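Local coordinates for 11S globulin isoform 1 (Cocos nucifera, PDB 5WPW), which serves as a hexameric seed storage protein of the 11S globulin (legumin) family, a nutrient reservoir of the coconut seed and a potential food allergen, at the interface of chains A and B. Coordinates in Å, arbitrary orientation; residue numbers count along the deposited sequence, not the author numbering. Chains: chain A/B, 11S globulin isoform 1.

The interface of chains A and B. Residues chain A 3-4, 324-325, 345-347; chain B 154-156.
Two loops of the C-terminal cupin domain of chain A, holding A:Asp325 and A:Asn346, receive B:Arg154, in the loop just before the short strand 155-157 of chain B, and B:Phe156 within that strand, a subunit contact within the 11S globulin hexamer. B:Arg154 presents one side of its guanidinium, NE and NH2, to the two carboxylate oxygens of A:Asp325. NH2 of B:Arg154 makes the salt bridge to OD1 of A:Asp325 at 2.8 Å, nearly straight at 169°. NE of B:Arg154 gives a longer hydrogen bond to OD2 of A:Asp325, 3.2 Å. The guanidinium and carboxylate planes stand 46° apart, and both nitrogens meet their oxygens from above the carboxylate plane. NH1 of B:Arg154 reaches the backbone O of A:Cys3 at 2.7 Å, from above the carbonyl plane but close to the guanidinium's own plane. Arginine suits the place because its fan of N-H groups can join a loop carboxylate to the N-terminal segment of the same neighbour, and the bends at chi2 and chi3 swing its tip across A:Asp325. The carbonyl and the carboxylate together probably stabilise the positive charge.

B:Phe156 supplies a flat apolar plate that slips between the two loops. CB of A:Asp325 sits over the centre of one ring face, and CB of A:Asn346 lies over the opposite face towards the rim, 3.5 Å from CZ of B:Phe156. Asparagine readily adopts the positive phi found here. A:Asp325 thus uses its methylene against the ring and its carboxylate against B:Arg154; chi1 of 54° tucks its CG between its own backbone N and C, turning the acid away from the ring. A:Phe347 offers an apolar rim to both partners, CD1 near CE2 of B:Phe156 and CZ 3.5 Å from NH2 of B:Arg154. Water 1 stands 2.8 Å from OD2 of A:Asp325 and makes a longer link to the backbone N of B:Gln155.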
# COMPACT_ATOMS: atom_id res chain seq x y z
N CYS A 3 1.99 -17.07 28.20
CA CYS A 3 3.34 -16.56 28.02
C CYS A 3 4.00 -16.14 29.32
O CYS A 3 5.13 -15.63 29.30
CB CYS A 3 3.35 -15.41 27.01
SG CYS A 3 3.21 -15.95 25.28
N ARG A 4 3.34 -16.35 30.46
CA ARG A 4 4.02 -16.27 31.75
C ARG A 4 4.61 -17.64 32.08
O ARG A 4 4.13 -18.39 32.94
CB ARG A 4 3.08 -15.76 32.84
CG ARG A 4 2.68 -14.29 32.68
CD ARG A 4 1.22 -14.06 33.06
NE ARG A 4 0.63 -12.85 32.47
CZ ARG A 4 -0.66 -12.73 32.18
NH1 ARG A 4 -1.14 -11.60 31.65
NH2 ARG A 4 -1.48 -13.75 32.41
N ASP A 324 14.55 -13.87 30.77
CA ASP A 324 13.25 -13.20 30.62
C ASP A 324 13.24 -11.83 31.31
O ASP A 324 14.27 -11.32 31.77
CB ASP A 324 12.11 -14.12 31.11
CG ASP A 324 11.97 -14.18 32.63
OD1 ASP A 324 12.74 -13.52 33.39
OD2 ASP A 324 11.06 -14.92 33.05
N ASP A 325 12.05 -11.23 31.40
CA ASP A 325 11.89 -9.87 31.89
C ASP A 325 12.05 -9.76 33.39
O ASP A 325 12.14 -8.63 33.90
CB ASP A 325 10.51 -9.31 31.49
CG ASP A 325 9.38 -10.20 31.94
OD1 ASP A 325 9.47 -11.42 31.71
OD2 ASP A 325 8.39 -9.67 32.50
N GLN A 345 9.18 -13.88 22.08
CA GLN A 345 9.48 -12.52 21.67
C GLN A 345 10.04 -11.75 22.87
O GLN A 345 9.58 -11.94 24.01
CB GLN A 345 8.20 -11.84 21.15
CG GLN A 345 8.37 -10.35 20.85
CD GLN A 345 7.03 -9.65 20.57
OE1 GLN A 345 6.98 -8.58 19.94
NE2 GLN A 345 5.96 -10.24 21.06
N ASN A 346 11.06 -10.93 22.60
CA ASN A 346 11.63 -10.02 23.59
C ASN A 346 12.57 -10.74 24.55
O ASN A 346 13.41 -10.08 25.17
CB ASN A 346 10.56 -9.29 24.41
CG ASN A 346 10.00 -8.05 23.73
OD1 ASN A 346 8.84 -8.02 23.33
ND2 ASN A 346 10.79 -6.98 23.69
N PHE A 347 12.46 -12.06 24.72
CA PHE A 347 13.40 -12.77 25.61
C PHE A 347 14.81 -12.68 25.05
O PHE A 347 15.01 -12.79 23.85
CB PHE A 347 13.02 -14.24 25.77
CG PHE A 347 11.89 -14.47 26.74
CD1 PHE A 347 10.83 -13.58 26.82
CD2 PHE A 347 11.87 -15.60 27.55
CE1 PHE A 347 9.77 -13.78 27.70
CE2 PHE A 347 10.80 -15.83 28.43
CZ PHE A 347 9.75 -14.92 28.50
N ARG B 154 5.14 -6.16 29.94
CA ARG B 154 6.40 -6.82 30.29
C ARG B 154 7.53 -5.85 29.94
O ARG B 154 7.75 -5.55 28.76
CB ARG B 154 6.57 -8.15 29.55
CG ARG B 154 5.30 -8.99 29.31
CD ARG B 154 5.11 -10.14 30.31
NE ARG B 154 6.30 -10.97 30.48
CZ ARG B 154 6.40 -12.26 30.14
NH1 ARG B 154 5.38 -12.91 29.61
NH2 ARG B 154 7.54 -12.90 30.37
N GLN B 155 8.25 -5.40 30.96
CA GLN B 155 9.41 -4.53 30.81
C GLN B 155 10.70 -5.31 31.03
O GLN B 155 10.83 -6.02 32.04
CB GLN B 155 9.34 -3.35 31.78
CG GLN B 155 10.13 -2.13 31.33
CD GLN B 155 10.68 -1.32 32.49
OE1 GLN B 155 10.70 -1.78 33.63
NE2 GLN B 155 11.12 -0.10 32.20
N PHE B 156 11.64 -5.17 30.10
CA PHE B 156 12.91 -5.88 30.09
C PHE B 156 14.00 -4.84 30.32
O PHE B 156 14.32 -4.07 29.42
CB PHE B 156 13.15 -6.61 28.77
CG PHE B 156 12.13 -7.69 28.45
CD1 PHE B 156 10.83 -7.36 28.10
CD2 PHE B 156 12.49 -9.03 28.48
CE1 PHE B 156 9.90 -8.37 27.79
CE2 PHE B 156 11.58 -10.03 28.18
CZ PHE B 156 10.28 -9.71 27.84
O HOH W 1 7.49 -7.24 33.53